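Local structure of putative exported protein (Bordetella pertussis, 2DVZ) at residues A[78-83]-A[244-249]. The protein binds glutamate and probably serves as a periplasmic solute receptor of the tripartite tricarboxylate transporter (Bug) family. Residues are numbered along the deposited sequence; the frame is centred on the assembly and turned at random.
Sequences TLSIAT and GLLAPK. With GLU (glutamic acid), chain G.
Leu-246 lays its isobutyl end over the methyl of Ala-82, with CD1 only 3.4 Å from Ala-82 CB, tighter than a usual carbon contact. The two residues share a face of an antiparallel strand pair in the type II periplasmic binding protein fold of the TctC family. Here strand 241-248 returns to the domain holding strand 78-82, which is itself parallel to strand 21-25. Leu-246 CG stands anti to its carbonyl carbon (chi1 -63°), and this turns the branch along the neighbouring strand 78-82, diagonally past its partner Ser-80, onto Ala-82. Gly-244, the partner of Ala-82, has no side chain on that face.

Ser-80 and Leu-246 form a hydrogen-bonded pair. Ser-80 N donates to Leu-246 O at 3.1 Å, and Leu-246 N returns a bond to Ser-80 O; both donors lie in the carbonyl planes. Ala-82 and Gly-244 repeat this pair of hydrogen bonds, but with each donor above the carbonyl plane: Ala-82 N donates to Gly-244 O at 2.8 Å, and Gly-244 N to Ala-82 O. Gly-244 O also takes a CA-H...O contact from Ile-81 CA at 3.2 Å.

On the other face Leu-245, with CG anti to its backbone N (chi1 -168°), crosses Leu-79 and Ile-81 obliquely. Leu-245 CD1 lies 4.0 Å from Leu-79 CB and 4.2 Å from Ile-81 CD1. Met-44 of helix 32-48 and Phe-112 of strand 106-121 also pack on Leu-245. Ile-81 touches Thr-33 of the glutamate site. Thr-83, at the N-cap position before helix 84-93, is one of the glutamate-pocket residues.

A water bridges the two strands beside Leu-246. This water is hydrogen-bonded to Ser-80 OG at 2.6 Å and donates a weak bond to Leu-246 O.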
ATOM      1  N   THR A  78       0.396  14.007  16.299  1.00 13.77           N
ATOM      2  CA  THR A  78       1.046  13.740  15.030  1.00 13.75           C
ATOM      3  C   THR A  78       1.042  12.243  14.822  1.00 14.37           C
ATOM      4  O   THR A  78       1.738  11.498  15.518  1.00 15.03           O
ATOM      5  CB  THR A  78       2.484  14.301  14.968  1.00 13.91           C
ATOM      6  OG1 THR A  78       2.485  15.711  15.328  1.00 15.21           O
ATOM      7  CG2 THR A  78       3.073  14.078  13.591  1.00 11.14           C
ATOM      8  N   LEU A  79       0.249  11.805  13.857  1.00 14.17           N
ATOM      9  CA  LEU A  79       0.085  10.380  13.579  1.00 13.78           C
ATOM     10  C   LEU A  79       0.523  10.114  12.152  1.00 13.43           C
ATOM     11  O   LEU A  79       0.853  11.043  11.412  1.00 13.73           O
ATOM     12  CB  LEU A  79      -1.395   9.984  13.773  1.00 13.96           C
ATOM     13  CG  LEU A  79      -2.015  10.357  15.127  1.00 12.76           C
ATOM     14  CD1 LEU A  79      -3.454  10.037  15.055  1.00 14.04           C
ATOM     15  CD2 LEU A  79      -1.413   9.606  16.269  1.00 10.46           C
ATOM     16  N   SER A  80       0.538   8.851  11.762  1.00 12.85           N
ATOM     17  CA  SER A  80       0.970   8.486  10.422  1.00 12.29           C
ATOM     18  C   SER A  80       0.256   7.223   9.949  1.00 12.67           C
ATOM     19  O   SER A  80      -0.380   6.515  10.754  1.00 12.75           O
ATOM     20  CB  SER A  80       2.511   8.351  10.328  1.00 11.84           C
ATOM     21  OG  SER A  80       2.992   7.234  11.075  1.00 10.66           O
ATOM     22  N   ILE A  81       0.323   6.982   8.629  1.00 12.75           N
ATOM     23  CA  ILE A  81      -0.300   5.825   7.999  1.00 11.64           C
ATOM     24  C   ILE A  81       0.726   4.731   7.777  1.00 11.74           C
ATOM     25  O   ILE A  81       1.699   4.943   7.038  1.00 12.14           O
ATOM     26  CB  ILE A  81      -1.003   6.190   6.655  1.00 11.30           C
ATOM     27  CG1 ILE A  81      -1.987   7.339   6.852  1.00  8.97           C
ATOM     28  CG2 ILE A  81      -1.789   4.969   6.096  1.00  9.92           C
ATOM     29  CD1 ILE A  81      -3.101   7.028   7.886  1.00 11.00           C
ATOM     30  N   ALA A  82       0.513   3.574   8.425  1.00 11.14           N
ATOM     31  CA  ALA A  82       1.373   2.406   8.222  1.00 10.62           C
ATOM     32  C   ALA A  82       1.054   1.824   6.870  1.00 10.98           C
ATOM     33  O   ALA A  82      -0.122   1.774   6.468  1.00 10.94           O
ATOM     34  CB  ALA A  82       1.167   1.346   9.307  1.00  8.70           C
ATOM     35  N   THR A  83       2.106   1.393   6.172  1.00 11.36           N
ATOM     36  CA  THR A  83       1.992   0.782   4.861  1.00 11.43           C
ATOM     37  C   THR A  83       3.001  -0.329   4.882  1.00 12.02           C
ATOM     38  O   THR A  83       3.914  -0.314   5.717  1.00 12.88           O
ATOM     39  CB  THR A  83       2.386   1.748   3.732  1.00 11.66           C
ATOM     40  OG1 THR A  83       3.772   2.061   3.856  1.00 12.42           O
ATOM     41  CG2 THR A  83       1.551   3.037   3.755  1.00  8.87           C
ATOM     42  N   GLY A 244      -2.923   1.240   7.902  1.00 13.44           N
ATOM     43  CA  GLY A 244      -3.332   1.429   9.282  1.00 13.24           C
ATOM     44  C   GLY A 244      -2.804   2.698   9.918  1.00 13.08           C
ATOM     45  O   GLY A 244      -2.150   3.516   9.266  1.00 13.81           O
ATOM     46  N   LEU A 245      -3.078   2.844  11.214  1.00 12.39           N
ATOM     47  CA  LEU A 245      -2.800   4.068  11.909  1.00 11.24           C
ATOM     48  C   LEU A 245      -1.709   3.819  12.953  1.00 11.32           C
ATOM     49  O   LEU A 245      -1.744   2.840  13.668  1.00 11.08           O
ATOM     50  CB  LEU A 245      -4.087   4.640  12.518  1.00 10.12           C
ATOM     51  CG  LEU A 245      -4.019   6.080  13.059  1.00  8.56           C
ATOM     52  CD1 LEU A 245      -3.674   7.190  12.002  1.00  5.91           C
ATOM     53  CD2 LEU A 245      -5.313   6.392  13.721  1.00  5.27           C
ATOM     54  N   LEU A 246      -0.743   4.730  13.002  1.00 11.85           N
ATOM     55  CA  LEU A 246       0.425   4.627  13.880  1.00 11.86           C
ATOM     56  C   LEU A 246       0.528   5.891  14.683  1.00 11.83           C
ATOM     57  O   LEU A 246       0.238   6.997  14.191  1.00 11.90           O
ATOM     58  CB  LEU A 246       1.708   4.502  13.044  1.00 11.98           C
ATOM     59  CG  LEU A 246       1.839   3.260  12.140  1.00 12.35           C
ATOM     60  CD1 LEU A 246       3.095   3.371  11.243  1.00 10.90           C
ATOM     61  CD2 LEU A 246       1.780   1.877  12.932  1.00  7.63           C
ATOM     62  N   ALA A 247       0.944   5.726  15.923  1.00 11.78           N
ATOM     63  CA  ALA A 247       1.411   6.840  16.748  1.00 12.29           C
ATOM     64  C   ALA A 247       2.895   6.602  17.129  1.00 12.80           C
ATOM     65  O   ALA A 247       3.400   5.446  17.079  1.00 10.89           O
ATOM     66  CB  ALA A 247       0.533   6.982  18.001  1.00 12.26           C
ATOM     67  N   PRO A 248       3.595   7.687  17.527  1.00 13.77           N
ATOM     68  CA  PRO A 248       4.960   7.460  18.009  1.00 14.58           C
ATOM     69  C   PRO A 248       4.970   6.535  19.219  1.00 15.24           C
ATOM     70  O   PRO A 248       4.000   6.482  20.008  1.00 15.05           O
ATOM     71  CB  PRO A 248       5.464   8.882  18.381  1.00 14.64           C
ATOM     72  CG  PRO A 248       4.515   9.843  17.643  1.00 13.79           C
ATOM     73  CD  PRO A 248       3.199   9.113  17.595  1.00 13.92           C
ATOM     74  N   LYS A 249       6.045   5.787  19.354  1.00 16.91           N
ATOM     75  CA  LYS A 249       6.245   4.965  20.560  1.00 18.85           C
ATOM     76  C   LYS A 249       6.127   5.842  21.844  1.00 18.80           C
ATOM     77  O   LYS A 249       6.697   6.934  21.939  1.00 17.97           O
ATOM     78  CB  LYS A 249       7.604   4.257  20.485  1.00 20.30           C
ATOM     79  CG  LYS A 249       7.891   3.259  21.641  1.00 23.35           C
ATOM     80  CD  LYS A 249       7.345   1.809  21.371  1.00 26.88           C
ATOM     81  CE  LYS A 249       8.323   0.730  21.990  1.00 29.10           C
ATOM     82  NZ  LYS A 249       9.850   1.046  21.818  1.00 32.68           N
TER
HETATM   83  N   GLU G1055       3.315   1.408  -2.221  1.00 11.71           N
HETATM   84  CA  GLU G1055       2.599   1.939  -1.045  1.00 11.29           C
HETATM   85  C   GLU G1055       2.190   0.837  -0.082  1.00 12.00           C
HETATM   86  O   GLU G1055       1.019   0.552   0.191  1.00 12.47           O
HETATM   87  CB  GLU G1055       1.441   2.835  -1.473  1.00 11.17           C
HETATM   88  CG  GLU G1055       1.841   3.801  -2.603  1.00  8.76           C
HETATM   89  CD  GLU G1055       1.090   5.100  -2.595  1.00  9.91           C
HETATM   90  OE1 GLU G1055       0.257   5.265  -1.679  1.00 10.90           O
HETATM   91  OE2 GLU G1055       1.345   5.982  -3.490  1.00 10.40           O
HETATM   92  OXT GLU G1055       3.088   0.219   0.512  1.00 12.13           O
HETATM   93  O   HOH W   1       2.970   7.814  13.623  1.00 10.66           O